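Side-chain contacts in nisin leader peptide-processing serine protease NisP (Lactococcus lactis subsp. lactis, PDB 4MZD), which acts as a subtilisin-like serine endopeptidase that removes the leader peptide from precursor nisin, and shows a C-terminal autocleavage activity: residues 97-102 against 184-189; 207-212 against 226-231; 365-370 against 376-381; 380-385 against 393-398. All coordinates share one frame; numbering follows the deposited sequence.

Contact 1: 97-102 against 184-189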
# COMPACT_ATOMS: atom_id res chain seq x y z
N GLY A 97 -10.21 4.22 -2.03
CA GLY A 97 -9.99 4.92 -0.78
C GLY A 97 -8.57 4.71 -0.31
O GLY A 97 -8.13 3.57 -0.14
N ILE A 98 -7.83 5.80 -0.12
CA ILE A 98 -6.42 5.71 0.23
C ILE A 98 -6.23 6.00 1.71
O ILE A 98 -6.47 7.13 2.16
CB ILE A 98 -5.55 6.68 -0.59
CG1 ILE A 98 -5.85 6.57 -2.09
CG2 ILE A 98 -4.07 6.41 -0.32
CD1 ILE A 98 -5.10 7.61 -2.91
N ILE A 99 -5.83 4.99 2.46
CA ILE A 99 -5.63 5.11 3.90
C ILE A 99 -4.13 5.29 4.12
O ILE A 99 -3.34 4.35 3.99
CB ILE A 99 -6.16 3.86 4.62
CG1 ILE A 99 -7.67 3.74 4.39
CG2 ILE A 99 -5.83 3.93 6.10
CD1 ILE A 99 -8.32 2.52 5.04
N ASP A 100 -3.72 6.53 4.38
CA ASP A 100 -2.31 6.87 4.33
C ASP A 100 -2.08 8.22 5.01
O ASP A 100 -2.85 8.59 5.90
CB ASP A 100 -1.81 6.85 2.87
CG ASP A 100 -0.36 6.43 2.75
OD1 ASP A 100 0.50 7.22 3.18
OD2 ASP A 100 -0.09 5.34 2.20
N SER A 101 -1.05 8.95 4.62
CA SER A 101 -0.72 10.19 5.32
C SER A 101 -1.47 11.43 4.83
O SER A 101 -1.11 12.54 5.19
CB SER A 101 0.79 10.45 5.31
OG SER A 101 1.25 10.80 4.02
N GLY A 102 -2.51 11.23 4.02
CA GLY A 102 -3.23 12.35 3.44
C GLY A 102 -2.79 12.60 2.01
O GLY A 102 -2.16 11.74 1.39
N GLU A 184 -6.18 1.32 15.84
CA GLU A 184 -7.51 1.88 16.10
C GLU A 184 -7.88 2.90 15.02
O GLU A 184 -9.03 2.94 14.57
CB GLU A 184 -7.57 2.53 17.49
CG GLU A 184 -8.98 2.84 17.99
CD GLU A 184 -9.49 4.21 17.57
OE1 GLU A 184 -8.68 5.07 17.15
OE2 GLU A 184 -10.72 4.45 17.69
N TRP A 185 -6.92 3.71 14.60
CA TRP A 185 -7.20 4.73 13.59
C TRP A 185 -7.39 4.07 12.22
O TRP A 185 -8.29 4.44 11.47
CB TRP A 185 -6.08 5.76 13.49
CG TRP A 185 -5.47 6.28 14.76
CD1 TRP A 185 -5.89 6.08 16.05
CD2 TRP A 185 -4.29 7.06 14.82
NE1 TRP A 185 -5.02 6.72 16.91
CE2 TRP A 185 -4.03 7.32 16.18
CE3 TRP A 185 -3.42 7.58 13.86
CZ2 TRP A 185 -2.93 8.07 16.60
CZ3 TRP A 185 -2.33 8.33 14.27
CH2 TRP A 185 -2.09 8.55 15.63
N VAL A 186 -6.54 3.10 11.91
CA VAL A 186 -6.62 2.41 10.63
C VAL A 186 -7.95 1.66 10.50
O VAL A 186 -8.59 1.70 9.44
CB VAL A 186 -5.42 1.47 10.41
CG1 VAL A 186 -5.57 0.68 9.12
CG2 VAL A 186 -4.12 2.26 10.39
N ALA A 187 -8.37 0.99 11.57
CA ALA A 187 -9.64 0.27 11.55
C ALA A 187 -10.81 1.22 11.30
O ALA A 187 -11.70 0.92 10.51
CB ALA A 187 -9.83 -0.53 12.84
N ARG A 188 -10.80 2.37 11.97
CA ARG A 188 -11.83 3.38 11.73
C ARG A 188 -11.80 3.85 10.27
O ARG A 188 -12.85 4.08 9.66
CB ARG A 188 -11.66 4.57 12.67
CG ARG A 188 -12.22 4.34 14.07
CD ARG A 188 -12.21 5.60 14.92
NE ARG A 188 -10.86 6.06 15.23
CZ ARG A 188 -10.39 7.27 14.93
NH1 ARG A 188 -11.17 8.15 14.31
NH2 ARG A 188 -9.15 7.60 15.24
N ALA A 189 -10.61 4.01 9.73
CA ALA A 189 -10.46 4.44 8.34
C ALA A 189 -11.01 3.42 7.36
O ALA A 189 -11.63 3.78 6.36
CB ALA A 189 -9.01 4.76 8.02
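I99 on strand 95-100 and A189 on helix 183-195 approach each other until their CA atoms are 6.6 Å apart, with both CB atoms directed into the gap. Alanine suits a backbone approach this close, because its single methyl leaves room for the branched isoleucine. The I99 side chain straddles that methyl: CD1 lies 3.8 Å from A189 CB on one branch, and CG2 lies 3.8 Å from A189 CB on the other. I99 CG1 is anti to its carbonyl carbon (chi1 -62°), and the chain then runs on extended, which carries CD1 to 3.7 Å from A189 C. One turn earlier, V186 adds a looser touch, its CG1 4.4 Å from I99 CG2. Beyond the apolar patch comes D100, predicted to belong to the charge relay system. Its OD1 accepts the backbone N of S101 at 2.7 Å through the anti lone pair and also bonds ND1 of H147. In the subtilisin-like sheet, strands 169-174 and 200-210 run parallel to strand 95-100 and hydrogen-bond to it. I99 faces helix 183-195, while the alternating I98 packs on A152 and I155 of helix 147-156.

Contact 2: 207-212 against 226-231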
# COMPACT_ATOMS: atom_id res chain seq x y z
N GLN A 207 1.84 -3.38 10.46
CA GLN A 207 2.53 -3.65 11.71
C GLN A 207 2.58 -5.15 11.93
O GLN A 207 1.73 -5.90 11.43
CB GLN A 207 1.80 -3.00 12.88
CG GLN A 207 0.43 -3.63 13.13
CD GLN A 207 -0.45 -2.85 14.09
OE1 GLN A 207 -1.52 -2.40 13.71
NE2 GLN A 207 -0.02 -2.70 15.33
N TYR A 208 3.56 -5.60 12.71
CA TYR A 208 3.62 -7.00 13.10
C TYR A 208 2.90 -7.21 14.42
O TYR A 208 3.12 -6.47 15.40
CB TYR A 208 5.07 -7.50 13.19
CG TYR A 208 5.81 -7.30 11.90
CD1 TYR A 208 5.44 -8.00 10.76
CD2 TYR A 208 6.84 -6.39 11.80
CE1 TYR A 208 6.08 -7.80 9.55
CE2 TYR A 208 7.50 -6.18 10.60
CZ TYR A 208 7.11 -6.89 9.48
OH TYR A 208 7.74 -6.69 8.28
N LEU A 209 2.04 -8.23 14.45
CA LEU A 209 1.29 -8.60 15.64
C LEU A 209 1.66 -10.02 16.05
O LEU A 209 1.67 -10.92 15.22
CB LEU A 209 -0.21 -8.55 15.34
CG LEU A 209 -0.76 -7.20 14.87
CD1 LEU A 209 -2.23 -7.32 14.51
CD2 LEU A 209 -0.57 -6.12 15.93
N MET A 210 1.97 -10.21 17.34
CA MET A 210 2.16 -11.55 17.87
C MET A 210 0.85 -11.93 18.53
O MET A 210 0.47 -11.34 19.55
CB MET A 210 3.33 -11.59 18.87
CG MET A 210 3.84 -13.02 19.16
SD MET A 210 5.32 -13.15 20.29
CE MET A 210 4.52 -12.84 21.88
N ILE A 211 0.13 -12.87 17.94
CA ILE A 211 -1.27 -13.10 18.30
C ILE A 211 -1.48 -14.31 19.21
O ILE A 211 -2.61 -14.61 19.58
CB ILE A 211 -2.18 -13.19 17.06
CG1 ILE A 211 -1.80 -14.38 16.17
CG2 ILE A 211 -2.12 -11.90 16.28
CD1 ILE A 211 -2.83 -14.68 15.08
N SER A 212 -0.40 -14.99 19.56
CA SER A 212 -0.42 -16.02 20.59
C SER A 212 0.87 -15.88 21.39
O SER A 212 1.67 -14.99 21.11
CB SER A 212 -0.57 -17.43 19.99
OG SER A 212 0.55 -17.80 19.21
N LEU A 226 -7.92 -8.76 16.23
CA LEU A 226 -9.37 -8.87 16.17
C LEU A 226 -10.04 -7.58 15.72
O LEU A 226 -11.08 -7.61 15.05
CB LEU A 226 -9.93 -9.30 17.52
CG LEU A 226 -9.61 -10.73 17.93
CD1 LEU A 226 -10.18 -10.97 19.31
CD2 LEU A 226 -10.16 -11.74 16.93
N ASN A 227 -9.47 -6.45 16.10
CA ASN A 227 -10.01 -5.16 15.67
C ASN A 227 -9.85 -4.94 14.17
O ASN A 227 -10.77 -4.43 13.51
CB ASN A 227 -9.37 -4.02 16.47
CG ASN A 227 -9.76 -4.03 17.93
OD1 ASN A 227 -10.74 -4.67 18.31
ND2 ASN A 227 -9.01 -3.31 18.75
N TYR A 228 -8.71 -5.34 13.62
CA TYR A 228 -8.55 -5.33 12.17
C TYR A 228 -9.54 -6.29 11.53
O TYR A 228 -10.16 -5.97 10.52
CB TYR A 228 -7.16 -5.78 11.74
CG TYR A 228 -6.09 -4.72 11.75
CD1 TYR A 228 -4.94 -4.89 12.49
CD2 TYR A 228 -6.20 -3.57 10.97
CE1 TYR A 228 -3.93 -3.95 12.49
CE2 TYR A 228 -5.20 -2.62 10.96
CZ TYR A 228 -4.07 -2.81 11.72
OH TYR A 228 -3.08 -1.85 11.70
N LYS A 229 -9.66 -7.48 12.11
CA LYS A 229 -10.53 -8.49 11.51
C LYS A 229 -11.96 -7.96 11.40
O LYS A 229 -12.62 -8.13 10.38
CB LYS A 229 -10.50 -9.79 12.30
CG LYS A 229 -11.17 -10.94 11.56
CD LYS A 229 -11.58 -12.05 12.49
CE LYS A 229 -10.38 -12.71 13.13
NZ LYS A 229 -10.83 -13.94 13.83
N SER A 230 -12.43 -7.32 12.47
CA SER A 230 -13.78 -6.78 12.48
C SER A 230 -13.96 -5.71 11.40
O SER A 230 -14.98 -5.67 10.71
CB SER A 230 -14.10 -6.20 13.85
OG SER A 230 -15.43 -5.71 13.90
N ALA A 231 -12.97 -4.84 11.25
CA ALA A 231 -13.05 -3.78 10.25
C ALA A 231 -13.04 -4.34 8.84
O ALA A 231 -13.79 -3.89 7.96
CB ALA A 231 -11.92 -2.77 10.45
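Y228 donates its phenolic hydrogen to the side-chain amide of Q207, the OH-to-OE1 distance being a short 2.6 Å. The hydroxyl lies in the carbonyl plane with a C=O...donor angle of 147°. The amide comes to the edge of the ring, near the ring plane, and its own plane is turned 90° from that of the ring. Because Q207 OE1 meets the hydroxyl from the CE1 side, it also lies 3.1 Å from Y228 CE1. Farther along the same edge, L209 CD1 touches Y228 CD1 at 4.2 Å; a leucine supplies the apolar surface that the ring carbons need. Q207 CG sits between its backbone N and carbonyl carbon (chi1 66°), and the extended chain beyond it spans from strand 200-210 to the tyrosine. In the next shell, Q207 NE2 is hydrogen-bonded to OE1 of E224, one turn before Y228 on helix 222-238, which holds the other end of the amide. V186 and S183 of helix 183-195, together with F282 and V485, pack against Y228, while V276 and A278 of the adjacent strand back L209. With NE2 donating to a carboxylate and OE1 accepting from a phenol, the amide cannot be flipped without losing both bonds. The carboxylate probably polarises it as well, making OE1 a better acceptor for a buried tyrosine hydroxyl that would otherwise be costly to enclose.

Contact 3: 365-370 against 376-381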
# COMPACT_ATOMS: atom_id res chain seq x y z
N LEU A 365 -9.93 -0.63 -11.90
CA LEU A 365 -10.26 -0.69 -13.33
C LEU A 365 -11.15 -1.89 -13.64
O LEU A 365 -12.12 -1.77 -14.38
CB LEU A 365 -8.98 -0.75 -14.18
CG LEU A 365 -8.10 0.50 -14.22
CD1 LEU A 365 -6.78 0.20 -14.90
CD2 LEU A 365 -8.79 1.68 -14.89
N VAL A 366 -10.80 -3.05 -13.08
CA VAL A 366 -11.55 -4.30 -13.25
C VAL A 366 -12.96 -4.21 -12.69
O VAL A 366 -13.93 -4.66 -13.32
CB VAL A 366 -10.82 -5.48 -12.53
CG1 VAL A 366 -11.71 -6.72 -12.48
CG2 VAL A 366 -9.50 -5.78 -13.20
N VAL A 367 -13.07 -3.67 -11.49
CA VAL A 367 -14.37 -3.51 -10.86
C VAL A 367 -15.28 -2.69 -11.76
O VAL A 367 -16.43 -3.05 -11.99
CB VAL A 367 -14.24 -2.84 -9.47
CG1 VAL A 367 -15.60 -2.39 -8.97
CG2 VAL A 367 -13.60 -3.81 -8.48
N ASP A 368 -14.74 -1.60 -12.30
CA ASP A 368 -15.49 -0.70 -13.16
C ASP A 368 -15.81 -1.35 -14.52
O ASP A 368 -16.95 -1.29 -14.98
CB ASP A 368 -14.70 0.60 -13.34
CG ASP A 368 -15.54 1.72 -13.90
OD1 ASP A 368 -16.49 2.15 -13.23
OD2 ASP A 368 -15.21 2.21 -15.01
N LYS A 369 -14.81 -1.97 -15.15
CA LYS A 369 -15.00 -2.54 -16.47
C LYS A 369 -16.00 -3.69 -16.49
O LYS A 369 -16.86 -3.78 -17.37
CB LYS A 369 -13.67 -3.02 -17.06
CG LYS A 369 -13.82 -3.73 -18.40
CD LYS A 369 -12.49 -4.24 -18.93
CE LYS A 369 -12.66 -5.10 -20.18
NZ LYS A 369 -13.01 -4.29 -21.38
N TYR A 370 -15.89 -4.58 -15.51
CA TYR A 370 -16.68 -5.81 -15.49
C TYR A 370 -17.89 -5.74 -14.57
O TYR A 370 -18.68 -6.68 -14.51
CB TYR A 370 -15.79 -7.01 -15.12
CG TYR A 370 -14.83 -7.43 -16.22
CD1 TYR A 370 -15.28 -8.14 -17.32
CD2 TYR A 370 -13.47 -7.12 -16.15
CE1 TYR A 370 -14.41 -8.54 -18.33
CE2 TYR A 370 -12.59 -7.52 -17.15
CZ TYR A 370 -13.07 -8.23 -18.24
OH TYR A 370 -12.23 -8.63 -19.25
N ASN A 376 -15.05 -11.20 -3.11
CA ASN A 376 -14.52 -12.56 -3.14
C ASN A 376 -14.19 -12.98 -4.58
O ASN A 376 -13.13 -13.53 -4.86
CB ASN A 376 -15.52 -13.53 -2.52
CG ASN A 376 -14.96 -14.93 -2.36
OD1 ASN A 376 -14.87 -15.69 -3.32
ND2 ASN A 376 -14.58 -15.27 -1.13
N GLN A 377 -15.12 -12.70 -5.48
CA GLN A 377 -14.95 -12.96 -6.89
C GLN A 377 -13.76 -12.15 -7.43
O GLN A 377 -12.96 -12.64 -8.24
CB GLN A 377 -16.24 -12.59 -7.62
CG GLN A 377 -16.27 -12.84 -9.12
CD GLN A 377 -17.52 -12.27 -9.77
OE1 GLN A 377 -18.14 -11.35 -9.22
NE2 GLN A 377 -17.89 -12.80 -10.92
N LEU A 378 -13.63 -10.92 -6.96
CA LEU A 378 -12.59 -10.02 -7.42
C LEU A 378 -11.18 -10.53 -7.15
O LEU A 378 -10.32 -10.52 -8.04
CB LEU A 378 -12.80 -8.63 -6.81
CG LEU A 378 -11.85 -7.54 -7.28
CD1 LEU A 378 -11.96 -7.33 -8.79
CD2 LEU A 378 -12.14 -6.25 -6.54
N LYS A 379 -10.92 -10.99 -5.92
CA LYS A 379 -9.60 -11.52 -5.59
C LYS A 379 -9.27 -12.76 -6.42
O LYS A 379 -8.15 -12.90 -6.93
CB LYS A 379 -9.44 -11.81 -4.09
CG LYS A 379 -8.06 -12.31 -3.70
CD LYS A 379 -7.85 -12.41 -2.19
CE LYS A 379 -6.52 -13.08 -1.87
NZ LYS A 379 -6.23 -13.22 -0.41
N ARG A 380 -10.24 -13.66 -6.56
CA ARG A 380 -10.05 -14.85 -7.38
C ARG A 380 -9.68 -14.46 -8.81
O ARG A 380 -8.78 -15.04 -9.42
CB ARG A 380 -11.31 -15.74 -7.38
CG ARG A 380 -11.56 -16.46 -6.06
CD ARG A 380 -12.75 -17.42 -6.14
NE ARG A 380 -14.03 -16.75 -5.92
CZ ARG A 380 -14.99 -16.65 -6.84
NH1 ARG A 380 -16.12 -16.02 -6.55
NH2 ARG A 380 -14.82 -17.18 -8.04
N PHE A 381 -10.38 -13.46 -9.34
CA PHE A 381 -10.14 -13.01 -10.70
C PHE A 381 -8.72 -12.46 -10.86
O PHE A 381 -8.04 -12.76 -11.84
CB PHE A 381 -11.19 -11.97 -11.09
CG PHE A 381 -11.01 -11.42 -12.47
CD1 PHE A 381 -11.35 -12.17 -13.59
CD2 PHE A 381 -10.50 -10.15 -12.66
CE1 PHE A 381 -11.19 -11.65 -14.86
CE2 PHE A 381 -10.33 -9.63 -13.93
CZ PHE A 381 -10.68 -10.38 -15.03
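V366 pushes its CG1 methyl between L378 and F381, lying 3.7 Å from L378 CD1 and 3.5 Å from F381 CE2. L378 answers with a bump of its own, since its CD1 enters the notch between the methyls of V366 and V367. The fit is tightest where V367 CG2 meets L378 CD2 at 3.4 Å, nearer than carbons usually pack. Beta-branched valines suit this surface: their methyls stand close to the helix and form short, rigid knobs, whereas leucine, branching one atom later, reaches across to fill the dip between them. At the far end F381, with CG anti to its backbone N (chi1 179°), extends its ring toward the first helix and turns its edge to the face of Y370. This offset edge-to-face pair has centroids 5.6 Å apart, with Y370 CE2 and F381 CZ 4.0 Å from each other. Such large side chains bridge segments whose axes stay 11.2 Å apart and whose directions differ by 112°. Y370 lies at the exposed margin and bonds through OH to the backbone O of L401. The pair of helices, 356-370 and 375-384, is thus joined to helix 397-402, whose L400 also packs on V366 and F381. On another flank L378 touches I241 at the start of strand 241-245, which brings helix 375-384 against that strand of the central sheet.

Contact 4: 380-385 against 393-398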
# COMPACT_ATOMS: atom_id res chain seq x y z
N ARG A 380 -10.24 -13.66 -6.56
CA ARG A 380 -10.05 -14.85 -7.38
C ARG A 380 -9.68 -14.46 -8.81
O ARG A 380 -8.78 -15.04 -9.42
CB ARG A 380 -11.31 -15.74 -7.38
CG ARG A 380 -11.56 -16.46 -6.06
CD ARG A 380 -12.75 -17.42 -6.14
NE ARG A 380 -14.03 -16.75 -5.92
CZ ARG A 380 -14.99 -16.65 -6.84
NH1 ARG A 380 -16.12 -16.02 -6.55
NH2 ARG A 380 -14.82 -17.18 -8.04
N PHE A 381 -10.38 -13.46 -9.34
CA PHE A 381 -10.14 -13.01 -10.70
C PHE A 381 -8.72 -12.46 -10.86
O PHE A 381 -8.04 -12.76 -11.84
CB PHE A 381 -11.19 -11.97 -11.09
CG PHE A 381 -11.01 -11.42 -12.47
CD1 PHE A 381 -11.35 -12.17 -13.59
CD2 PHE A 381 -10.50 -10.15 -12.66
CE1 PHE A 381 -11.19 -11.65 -14.86
CE2 PHE A 381 -10.33 -9.63 -13.93
CZ PHE A 381 -10.68 -10.38 -15.03
N LEU A 382 -8.28 -11.66 -9.89
CA LEU A 382 -6.94 -11.10 -9.93
C LEU A 382 -5.89 -12.19 -9.98
O LEU A 382 -4.99 -12.18 -10.82
CB LEU A 382 -6.69 -10.21 -8.71
CG LEU A 382 -5.25 -9.70 -8.53
CD1 LEU A 382 -4.87 -8.70 -9.62
CD2 LEU A 382 -5.07 -9.10 -7.14
N LEU A 383 -5.99 -13.14 -9.06
CA LEU A 383 -4.95 -14.16 -8.94
C LEU A 383 -4.90 -15.08 -10.16
O LEU A 383 -3.82 -15.53 -10.54
CB LEU A 383 -5.09 -14.94 -7.63
CG LEU A 383 -4.92 -14.08 -6.37
CD1 LEU A 383 -4.90 -14.93 -5.11
CD2 LEU A 383 -3.65 -13.24 -6.47
N MET A 384 -6.04 -15.35 -10.77
CA MET A 384 -6.08 -16.22 -11.94
C MET A 384 -5.50 -15.54 -13.18
O MET A 384 -5.07 -16.20 -14.12
CB MET A 384 -7.50 -16.68 -12.23
CG MET A 384 -8.13 -17.44 -11.09
SD MET A 384 -9.71 -18.18 -11.53
CE MET A 384 -10.41 -16.92 -12.59
N ASN A 385 -5.50 -14.21 -13.17
CA ASN A 385 -5.06 -13.44 -14.33
C ASN A 385 -3.81 -12.61 -14.04
O ASN A 385 -3.63 -11.51 -14.57
CB ASN A 385 -6.20 -12.56 -14.87
CG ASN A 385 -7.34 -13.39 -15.42
OD1 ASN A 385 -7.25 -13.95 -16.51
ND2 ASN A 385 -8.42 -13.48 -14.66
N ARG A 393 3.53 -14.61 -8.50
CA ARG A 393 2.50 -13.91 -9.25
C ARG A 393 2.82 -12.43 -9.28
O ARG A 393 3.08 -11.81 -8.25
CB ARG A 393 1.12 -14.12 -8.63
CG ARG A 393 0.50 -15.47 -8.94
CD ARG A 393 -0.91 -15.49 -8.40
NE ARG A 393 -0.93 -15.19 -6.98
CZ ARG A 393 -1.33 -16.05 -6.04
NH1 ARG A 393 -1.77 -17.25 -6.38
NH2 ARG A 393 -1.32 -15.69 -4.76
N VAL A 394 2.82 -11.86 -10.47
CA VAL A 394 3.06 -10.43 -10.62
C VAL A 394 1.90 -9.76 -11.33
O VAL A 394 1.19 -10.38 -12.13
CB VAL A 394 4.37 -10.14 -11.37
CG1 VAL A 394 5.57 -10.69 -10.59
CG2 VAL A 394 4.32 -10.70 -12.78
N LEU A 395 1.68 -8.49 -11.02
CA LEU A 395 0.64 -7.70 -11.65
C LEU A 395 0.94 -7.47 -13.12
O LEU A 395 2.04 -7.05 -13.48
CB LEU A 395 0.53 -6.34 -10.95
CG LEU A 395 -0.53 -5.40 -11.53
CD1 LEU A 395 -1.94 -5.94 -11.28
CD2 LEU A 395 -0.37 -4.01 -10.94
N ASN A 396 -0.05 -7.75 -13.96
CA ASN A 396 0.02 -7.42 -15.38
C ASN A 396 -1.35 -6.91 -15.76
O ASN A 396 -2.32 -7.67 -15.83
CB ASN A 396 0.41 -8.63 -16.22
CG ASN A 396 0.60 -8.28 -17.67
OD1 ASN A 396 -0.36 -7.92 -18.36
ND2 ASN A 396 1.83 -8.38 -18.16
N ILE A 397 -1.44 -5.60 -16.00
CA ILE A 397 -2.74 -4.97 -16.15
C ILE A 397 -3.41 -5.35 -17.46
O ILE A 397 -4.63 -5.48 -17.52
CB ILE A 397 -2.65 -3.44 -15.97
CG1 ILE A 397 -2.04 -3.14 -14.60
CG2 ILE A 397 -4.02 -2.80 -16.11
CD1 ILE A 397 -1.89 -1.67 -14.29
N VAL A 398 -2.62 -5.55 -18.52
CA VAL A 398 -3.20 -6.03 -19.77
C VAL A 398 -3.87 -7.39 -19.57
O VAL A 398 -5.01 -7.60 -20.01
CB VAL A 398 -2.15 -6.07 -20.90
CG1 VAL A 398 -2.72 -6.77 -22.12
CG2 VAL A 398 -1.70 -4.65 -21.24
O HOH W 1 -2.39 -17.80 -9.72
O HOH W 2 -2.40 -9.14 -13.05
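L383 lays its isopropyl end over one face of the R393 guanidinium. CD1 stands 3.6 Å above the plane, toward the rim, and CD2 comes 3.4 Å from R393 NE. R393 reaches this position by bending at its third torsion (chi3 -56°), which folds the flat group back across the leucine, the two side chains meeting at a slant. The group's edge serves other partners: water 1 lies in its plane, weakly bonded to NH1, and donates to the backbone O of L383 at 2.8 Å, while NH2 makes a weak bond to the carbonyl of A307. Elsewhere L382 and L395 merely touch, CD1 to CD1 at 4.4 Å, as part of a wider apolar cluster with A362 and L400.

At the end of helix 375-384 the chain is tied by polar groups. N385, the first residue to leave helical geometry, turns back so that its ND2 donates to F381 O at 2.9 Å and passes over one face of the F381 ring; ND2 also reaches N405 O. Its own carbonyl O is linked through water 2 to the backbone N of N396. N396 in turn is the N-cap of helix 397-402, its OD1 accepting from D399 N. Asparagine suits both places because a short amide can pair with nearby backbone groups. The face of the guanidinium, which carries no N-H and is poorly hydrated, takes the leucine, while the N-H edge takes the polar partners. The price is that NE is buried here with no partner in the model, so the grip on this charge is probably modest.

How the contacts relate
The four contacts form two pairs. Contacts 1 and 2, with centres 15 Å apart, reach the same sheet through the neighbouring strands 95-100 and 200-210, and they meet where V186 CG1 packs on Y228 CE2 at 3.8 Å. Contacts 3 and 4 share R380 and F381 on helix 375-384; their centres are 10 Å apart, and L365 CD1 lies 4.3 Å from I397 CG2. The pairs do not touch: contacts 1 and 3 come within about 11 Å at their nearest atoms, and contacts 1 and 4 lie on opposite sides of the chain's centre. Contact 1 alone includes a predicted catalytic residue, D100; the I99 side chain is about 10 Å from that of H147 and about 11 Å from that of S353.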